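Redox-sensing transcriptional repressor Rex (Thermoanaerobacter ethanolicus, PDB 3WG9) probably represses transcription in response to the cellular NADH/NAD(+) balance, acting as a homodimer with winged-helix DNA-binding and Rossmann-fold nucleotide-binding parts. Local coordinates at residues T87-A92 / Q97-Y102; G150-P155 / Q160-R165. All blocks are in the same frame, centred on the assembly; numbering follows the deposited sequence.

Contact 1: T87-A92 / Q97-Y102; sequences TIIIGA and QAIANY. With SO4 (sulfate ion), chain E.
The amide of Gln97 meets the backbone carbonyl of Ala92 through its nitrogen, with Ala92 O lying 24° out of the amide plane. The bond is of ordinary length, 3.0 Å from Gln97 NE2 to Ala92 O, but bent, with an N-H...O angle of 147°. An extended chain beyond CG (chi2 -178°) carries the amide from the helix to this carbonyl. The other flat group, the Tyr102 ring, takes no part in the packing between strand and helix; at its edge, near the ring plane, sits an oxygen of a sulfate that probably comes from the crystallisation liquor. The modelled separation of Tyr102 OH and sulfate O1, 2.3 Å, is too short to trust as a length. The same sulfate is also hydrogen-bonded to Ser196 and His194 of the second subunit, so it lies at the dimer interface.

Apolar packing rests on Ile89. Its CG1 branch runs out fully extended, and CD1 lands on the helix backbone, 3.5 Å from Ala100 N. The same methyl lies 3.7 Å from Ala100 CB and 4.3 Å from Ile99 CG2, the latter at the outer limit of packing distance.

The contact is the opening strand-turn-helix of a Rossmann-type beta-alpha-beta unit, and Gly91 and Ala92 belong to the predicted NAD(+) site. Ala92 N is hydrogen-bonded to Asp117 OD1, a nucleotide-binding residue at the end of strand 110-117. That strand and strand 149-152 flank strand 85-90 in the sheet, while Leu95 and Leu195 of the second subunit pack on helix 94-102.

Contact 2: G150-P155 / Q160-R165; sequences GILCIP and QYTADR
Van der Waals packing joins Ile154 and Leu152 to Thr162 and Ala163. Ile154 and Thr162 reach toward each other tip to tip: Ile154 CD1 stands 3.6 Å from Thr162 OG1 and 3.9 Å from Thr162 CG2, so one methyl covers both branches of the threonine. Ile154 places CG1 between its backbone N and carbonyl carbon, with chi1 at 35°, well short of a staggered value; this twist directs CD1 at the helix. Leu152 and Thr162 instead slide past each other in opposite directions, bringing Leu152 CD2 to 3.9 Å from Thr162 CG2. The other leucine methyl, CD1, lies 4.3 Å from Ala163 CB, a looser touch.

The polar ends of the helix residues bond within their own helix and to residues outside both segments. The hydroxyl of Thr162 has Asn158 O, one turn earlier, as its polar partner, and the Ile154 methyl packs against it. Gln160 NE2 and Asp164 OD1 are 2.9 Å apart, with the oxygen in the amide plane but the donor 41° out of the carboxylate plane; Lys183 O is a second acceptor for NE2. Arg165 forms salt bridges with Glu139 and Glu136, outside the two segments.

Ile154 and Thr162 both bind NADH in a structure of this protein, which places their meeting at the cofactor site, although no NADH is bound to this chain in the model. The contact opens the beta-alpha-beta unit of strand 149-152, helix 159-168 and strand 173-176. Leu152 packs on Ile174 of strand 173-176 and on Ile90 of strand 85-90, and Ile90 also touches Thr162.

How the contacts relate
Contact 1 closes before contact 2 opens along the chain, and their centres lie about 12 Å apart. Each pairs a strand of the six-stranded parallel sheet with the helix that follows it, and the two strands, 85-90 and 149-152, are neighbours: Ile90 N to Ile151 O (2.8 Å) and Ile90 O to Cys153 N (2.7 Å) are probable hydrogen bonds. Helices 94-102 and 159-168 cover opposite faces of that sheet, as expected for a Rossmann fold. At the strand ends the turns meet, with Gly91 CA 3.6 Å from Ile154 CG2, so the predicted NAD(+) turn and the NADH-binding Ile154 probably border one nucleotide site.

Contact 1: T87-A92 / Q97-Y102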
ATOM      1  N   THR B  87       8.243  10.809 -13.890  1.00 29.38           N
ATOM      2  CA  THR B  87       6.896  10.739 -13.379  1.00 29.34           C
ATOM      3  C   THR B  87       6.189  12.076 -13.493  1.00 28.75           C
ATOM      4  O   THR B  87       6.814  13.150 -13.491  1.00 31.63           O
ATOM      5  CB  THR B  87       6.908  10.282 -11.897  1.00 29.59           C
ATOM      6  OG1 THR B  87       7.483  11.315 -11.077  1.00 35.28           O
ATOM      7  CG2 THR B  87       7.725   8.963 -11.782  1.00 32.37           C
ATOM      8  N   ILE B  88       4.876  12.020 -13.541  1.00 28.11           N
ATOM      9  CA  ILE B  88       4.049  13.167 -13.303  1.00 28.31           C
ATOM     10  C   ILE B  88       2.996  12.746 -12.322  1.00 28.71           C
ATOM     11  O   ILE B  88       2.672  11.570 -12.222  1.00 27.17           O
ATOM     12  CB  ILE B  88       3.349  13.668 -14.586  1.00 29.19           C
ATOM     13  CG1 ILE B  88       2.479  12.582 -15.243  1.00 28.99           C
ATOM     14  CG2 ILE B  88       4.390  14.150 -15.598  1.00 24.90           C
ATOM     15  CD1 ILE B  88       1.812  13.021 -16.575  1.00 30.23           C
ATOM     16  N   ILE B  89       2.446  13.716 -11.606  1.00 28.72           N
ATOM     17  CA  ILE B  89       1.306  13.449 -10.717  1.00 27.47           C
ATOM     18  C   ILE B  89       0.149  14.219 -11.251  1.00 29.42           C
ATOM     19  O   ILE B  89       0.296  15.432 -11.568  1.00 30.34           O
ATOM     20  CB  ILE B  89       1.687  13.975  -9.298  1.00 28.87           C
ATOM     21  CG1 ILE B  89       2.751  13.038  -8.737  1.00 27.47           C
ATOM     22  CG2 ILE B  89       0.482  14.002  -8.342  1.00 28.97           C
ATOM     23  CD1 ILE B  89       3.299  13.447  -7.346  1.00 33.78           C
ATOM     24  N   ILE B  90      -1.011  13.562 -11.313  1.00 27.87           N
ATOM     25  CA  ILE B  90      -2.252  14.201 -11.677  1.00 30.91           C
ATOM     26  C   ILE B  90      -3.068  14.385 -10.369  1.00 31.47           C
ATOM     27  O   ILE B  90      -3.388  13.398  -9.655  1.00 31.28           O
ATOM     28  CB  ILE B  90      -3.109  13.380 -12.642  1.00 30.18           C
ATOM     29  CG1 ILE B  90      -2.307  12.781 -13.820  1.00 31.70           C
ATOM     30  CG2 ILE B  90      -4.338  14.245 -13.111  1.00 32.30           C
ATOM     31  CD1 ILE B  90      -1.521  13.841 -14.566  1.00 32.95           C
ATOM     32  N   GLY B  91      -3.336  15.642 -10.040  1.00 32.61           N
ATOM     33  CA  GLY B  91      -4.064  15.992  -8.772  1.00 33.41           C
ATOM     34  C   GLY B  91      -3.122  16.769  -7.859  1.00 33.48           C
ATOM     35  O   GLY B  91      -2.091  16.231  -7.441  1.00 35.05           O
ATOM     36  N   ALA B  92      -3.406  18.047  -7.612  1.00 35.35           N
ATOM     37  CA  ALA B  92      -2.554  18.850  -6.749  1.00 37.58           C
ATOM     38  C   ALA B  92      -3.168  19.130  -5.377  1.00 39.66           C
ATOM     39  O   ALA B  92      -2.638  19.956  -4.678  1.00 40.65           O
ATOM     40  CB  ALA B  92      -2.162  20.196  -7.399  1.00 39.66           C
ATOM     41  N   GLN B  97       0.145  16.219  -3.229  1.00 34.06           N
ATOM     42  CA  GLN B  97       1.296  16.816  -2.541  1.00 33.82           C
ATOM     43  C   GLN B  97       1.994  15.803  -1.645  1.00 33.25           C
ATOM     44  O   GLN B  97       3.234  15.801  -1.544  1.00 31.41           O
ATOM     45  CB  GLN B  97       0.838  18.052  -1.727  1.00 35.71           C
ATOM     46  CG  GLN B  97       0.187  19.114  -2.666  1.00 37.66           C
ATOM     47  CD  GLN B  97      -0.243  20.371  -1.916  1.00 43.54           C
ATOM     48  OE1 GLN B  97       0.549  20.897  -1.148  1.00 42.25           O
ATOM     49  NE2 GLN B  97      -1.512  20.772  -2.039  1.00 43.37           N
ATOM     50  N   ALA B  98       1.229  14.928  -0.997  1.00 32.83           N
ATOM     51  CA  ALA B  98       1.888  13.960  -0.067  1.00 35.51           C
ATOM     52  C   ALA B  98       2.699  12.970  -0.885  1.00 36.93           C
ATOM     53  O   ALA B  98       3.774  12.487  -0.462  1.00 37.89           O
ATOM     54  CB  ALA B  98       0.841  13.188   0.746  1.00 34.50           C
ATOM     55  N   ILE B  99       2.117  12.564  -2.023  1.00 36.22           N
ATOM     56  CA  ILE B  99       2.856  11.629  -2.880  1.00 33.90           C
ATOM     57  C   ILE B  99       4.052  12.326  -3.514  1.00 35.54           C
ATOM     58  O   ILE B  99       5.143  11.743  -3.619  1.00 37.77           O
ATOM     59  CB  ILE B  99       1.956  10.949  -3.919  1.00 32.87           C
ATOM     60  CG1 ILE B  99       0.873  10.157  -3.201  1.00 33.16           C
ATOM     61  CG2 ILE B  99       2.817   9.988  -4.853  1.00 34.54           C
ATOM     62  CD1 ILE B  99       1.388   9.233  -2.056  1.00 37.21           C
ATOM     63  N   ALA B 100       3.894  13.598  -3.887  1.00 36.64           N
ATOM     64  CA  ALA B 100       5.023  14.360  -4.357  1.00 37.71           C
ATOM     65  C   ALA B 100       6.132  14.379  -3.292  1.00 40.80           C
ATOM     66  O   ALA B 100       7.298  14.116  -3.608  1.00 41.67           O
ATOM     67  CB  ALA B 100       4.594  15.782  -4.756  1.00 38.47           C
ATOM     68  N   ASN B 101       5.776  14.627  -2.030  1.00 43.50           N
ATOM     69  CA  ASN B 101       6.740  14.567  -0.902  1.00 48.36           C
ATOM     70  C   ASN B 101       7.351  13.155  -0.741  1.00 48.66           C
ATOM     71  O   ASN B 101       8.553  13.008  -0.557  1.00 51.26           O
ATOM     72  CB  ASN B 101       6.095  15.021   0.444  1.00 51.10           C
ATOM     73  CG  ASN B 101       5.505  16.461   0.415  1.00 57.39           C
ATOM     74  OD1 ASN B 101       4.628  16.822   1.260  1.00 64.59           O
ATOM     75  ND2 ASN B 101       5.999  17.295  -0.507  1.00 60.92           N
ATOM     76  N   TYR B 102       6.536  12.108  -0.842  1.00 47.76           N
ATOM     77  CA  TYR B 102       7.033  10.733  -0.668  1.00 50.22           C
ATOM     78  C   TYR B 102       8.054  10.330  -1.768  1.00 52.01           C
ATOM     79  O   TYR B 102       9.100   9.731  -1.489  1.00 51.68           O
ATOM     80  CB  TYR B 102       5.842   9.751  -0.641  1.00 48.72           C
ATOM     81  CG  TYR B 102       6.246   8.320  -0.411  1.00 50.08           C
ATOM     82  CD1 TYR B 102       6.363   7.836   0.886  1.00 48.74           C
ATOM     83  CD2 TYR B 102       6.506   7.434  -1.495  1.00 48.86           C
ATOM     84  CE1 TYR B 102       6.795   6.505   1.131  1.00 48.89           C
ATOM     85  CE2 TYR B 102       6.906   6.089  -1.265  1.00 47.45           C
ATOM     86  CZ  TYR B 102       7.052   5.645   0.067  1.00 46.84           C
ATOM     87  OH  TYR B 102       7.431   4.357   0.406  1.00 47.64           O
TER
HETATM   88  S   SO4 E 901       8.370   2.299   2.829  1.00 47.25           S
HETATM   89  O1  SO4 E 901       7.978   3.697   2.585  1.00 46.76           O
HETATM   90  O2  SO4 E 901       7.853   1.768   4.115  1.00 44.46           O
HETATM   91  O3  SO4 E 901       7.805   1.513   1.730  1.00 39.69           O
HETATM   92  O4  SO4 E 901       9.832   2.135   2.784  1.00 46.36           O

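Contact 2: G150-P155 / Q160-R165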
ATOM      1  N   GLY B 150       2.459   7.800 -14.883  1.00 25.88           N
ATOM      2  CA  GLY B 150       1.468   8.839 -14.473  1.00 25.34           C
ATOM      3  C   GLY B 150       0.894   8.365 -13.122  1.00 27.19           C
ATOM      4  O   GLY B 150       0.444   7.220 -12.955  1.00 25.55           O
ATOM      5  N   ILE B 151       0.975   9.210 -12.110  1.00 27.10           N
ATOM      6  CA  ILE B 151       0.434   8.840 -10.792  1.00 26.20           C
ATOM      7  C   ILE B 151      -0.885   9.557 -10.603  1.00 27.67           C
ATOM      8  O   ILE B 151      -0.925  10.801 -10.777  1.00 28.34           O
ATOM      9  CB  ILE B 151       1.411   9.311  -9.724  1.00 27.76           C
ATOM     10  CG1 ILE B 151       2.792   8.710 -10.025  1.00 28.48           C
ATOM     11  CG2 ILE B 151       0.846   9.013  -8.259  1.00 25.70           C
ATOM     12  CD1 ILE B 151       3.947   9.222  -9.129  1.00 29.91           C
ATOM     13  N   LEU B 152      -1.962   8.817 -10.300  1.00 26.91           N
ATOM     14  CA  LEU B 152      -3.295   9.384 -10.281  1.00 29.22           C
ATOM     15  C   LEU B 152      -3.708   9.668  -8.853  1.00 30.87           C
ATOM     16  O   LEU B 152      -3.793   8.720  -8.037  1.00 30.95           O
ATOM     17  CB  LEU B 152      -4.364   8.484 -10.950  1.00 30.35           C
ATOM     18  CG  LEU B 152      -4.263   8.086 -12.423  1.00 36.27           C
ATOM     19  CD1 LEU B 152      -5.482   7.179 -12.752  1.00 37.78           C
ATOM     20  CD2 LEU B 152      -4.252   9.309 -13.352  1.00 38.73           C
ATOM     21  N   CYS B 153      -3.880  10.954  -8.533  1.00 30.33           N
ATOM     22  CA  CYS B 153      -4.268  11.382  -7.161  1.00 32.72           C
ATOM     23  C   CYS B 153      -5.483  12.317  -7.264  1.00 37.06           C
ATOM     24  O   CYS B 153      -5.561  13.369  -6.625  1.00 39.72           O
ATOM     25  CB  CYS B 153      -3.085  12.159  -6.588  1.00 30.56           C
ATOM     26  SG  CYS B 153      -1.629  11.103  -6.295  1.00 32.87           S
ATOM     27  N   ILE B 154      -6.358  12.040  -8.209  1.00 38.54           N
ATOM     28  CA  ILE B 154      -7.527  12.898  -8.417  1.00 42.83           C
ATOM     29  C   ILE B 154      -8.792  12.233  -7.913  1.00 44.65           C
ATOM     30  O   ILE B 154      -8.774  11.043  -7.576  1.00 44.81           O
ATOM     31  CB  ILE B 154      -7.717  13.167  -9.899  1.00 43.95           C
ATOM     32  CG1 ILE B 154      -7.334  11.947 -10.744  1.00 44.03           C
ATOM     33  CG2 ILE B 154      -6.918  14.397 -10.307  1.00 44.19           C
ATOM     34  CD1 ILE B 154      -7.924  12.094 -12.100  1.00 48.91           C
ATOM     35  N   PRO B 155      -9.924  12.968  -7.882  1.00 48.94           N
ATOM     36  CA  PRO B 155     -11.149  12.282  -7.450  1.00 50.30           C
ATOM     37  C   PRO B 155     -11.596  11.252  -8.484  1.00 51.04           C
ATOM     38  O   PRO B 155     -11.148  11.293  -9.621  1.00 46.58           O
ATOM     39  CB  PRO B 155     -12.182  13.417  -7.364  1.00 52.04           C
ATOM     40  CG  PRO B 155     -11.442  14.686  -7.540  1.00 52.77           C
ATOM     41  CD  PRO B 155     -10.177  14.370  -8.267  1.00 50.02           C
ATOM     42  N   GLN B 160     -11.242   7.626 -15.033  1.00 43.73           N
ATOM     43  CA  GLN B 160     -11.042   6.796 -16.194  1.00 43.55           C
ATOM     44  C   GLN B 160     -10.730   7.672 -17.419  1.00 43.81           C
ATOM     45  O   GLN B 160      -9.878   7.335 -18.240  1.00 39.57           O
ATOM     46  CB  GLN B 160     -12.287   5.948 -16.473  1.00 45.49           C
ATOM     47  CG  GLN B 160     -12.188   4.999 -17.657  1.00 45.27           C
ATOM     48  CD  GLN B 160     -11.129   3.924 -17.465  1.00 48.15           C
ATOM     49  OE1 GLN B 160     -11.145   3.187 -16.479  1.00 43.77           O
ATOM     50  NE2 GLN B 160     -10.149   3.881 -18.380  1.00 46.10           N
ATOM     51  N   TYR B 161     -11.376   8.833 -17.506  1.00 42.82           N
ATOM     52  CA  TYR B 161     -11.113   9.706 -18.639  1.00 43.16           C
ATOM     53  C   TYR B 161      -9.653  10.177 -18.561  1.00 40.02           C
ATOM     54  O   TYR B 161      -8.939  10.197 -19.561  1.00 38.57           O
ATOM     55  CB  TYR B 161     -12.094  10.888 -18.638  1.00 45.90           C
ATOM     56  CG  TYR B 161     -11.711  11.943 -19.649  1.00 49.24           C
ATOM     57  CD1 TYR B 161     -11.671  11.650 -21.011  1.00 52.75           C
ATOM     58  CD2 TYR B 161     -11.324  13.213 -19.223  1.00 54.43           C
ATOM     59  CE1 TYR B 161     -11.305  12.632 -21.947  1.00 54.31           C
ATOM     60  CE2 TYR B 161     -10.960  14.188 -20.122  1.00 56.69           C
ATOM     61  CZ  TYR B 161     -10.953  13.893 -21.475  1.00 55.77           C
ATOM     62  OH  TYR B 161     -10.558  14.869 -22.334  1.00 57.05           O
ATOM     63  N   THR B 162      -9.190  10.504 -17.361  1.00 38.54           N
ATOM     64  CA  THR B 162      -7.815  10.941 -17.184  1.00 37.74           C
ATOM     65  C   THR B 162      -6.863   9.812 -17.554  1.00 35.37           C
ATOM     66  O   THR B 162      -5.916  10.038 -18.259  1.00 33.81           O
ATOM     67  CB  THR B 162      -7.564  11.488 -15.763  1.00 39.75           C
ATOM     68  OG1 THR B 162      -8.414  12.615 -15.590  1.00 39.86           O
ATOM     69  CG2 THR B 162      -6.091  11.977 -15.586  1.00 39.52           C
ATOM     70  N   ALA B 163      -7.158   8.584 -17.125  1.00 36.28           N
ATOM     71  CA  ALA B 163      -6.306   7.415 -17.454  1.00 34.97           C
ATOM     72  C   ALA B 163      -6.294   7.237 -18.987  1.00 36.00           C
ATOM     73  O   ALA B 163      -5.248   6.987 -19.596  1.00 32.63           O
ATOM     74  CB  ALA B 163      -6.857   6.178 -16.754  1.00 35.50           C
ATOM     75  N   ASP B 164      -7.446   7.435 -19.637  1.00 34.90           N
ATOM     76  CA  ASP B 164      -7.477   7.253 -21.116  1.00 36.78           C
ATOM     77  C   ASP B 164      -6.600   8.266 -21.840  1.00 34.42           C
ATOM     78  O   ASP B 164      -5.969   7.920 -22.831  1.00 34.15           O
ATOM     79  CB  ASP B 164      -8.909   7.393 -21.663  1.00 40.74           C
ATOM     80  CG  ASP B 164      -9.820   6.230 -21.259  1.00 46.51           C
ATOM     81  OD1 ASP B 164      -9.312   5.167 -20.837  1.00 47.45           O
ATOM     82  OD2 ASP B 164     -11.056   6.372 -21.393  1.00 52.43           O
ATOM     83  N   ARG B 165      -6.586   9.509 -21.361  1.00 32.97           N
ATOM     84  CA  ARG B 165      -5.774  10.559 -21.940  1.00 35.87           C
ATOM     85  C   ARG B 165      -4.307  10.204 -21.779  1.00 33.43           C
ATOM     86  O   ARG B 165      -3.504  10.444 -22.700  1.00 30.95           O
ATOM     87  CB  ARG B 165      -5.977  11.908 -21.217  1.00 35.57           C
ATOM     88  CG  ARG B 165      -7.399  12.462 -21.319  1.00 42.68           C
ATOM     89  CD  ARG B 165      -7.353  13.780 -20.625  1.00 46.05           C
ATOM     90  NE  ARG B 165      -6.695  14.770 -21.463  1.00 42.62           N
ATOM     91  CZ  ARG B 165      -6.892  16.052 -21.280  1.00 55.35           C
ATOM     92  NH1 ARG B 165      -7.684  16.409 -20.263  1.00 56.00           N
ATOM     93  NH2 ARG B 165      -6.344  16.942 -22.098  1.00 55.82           N
TER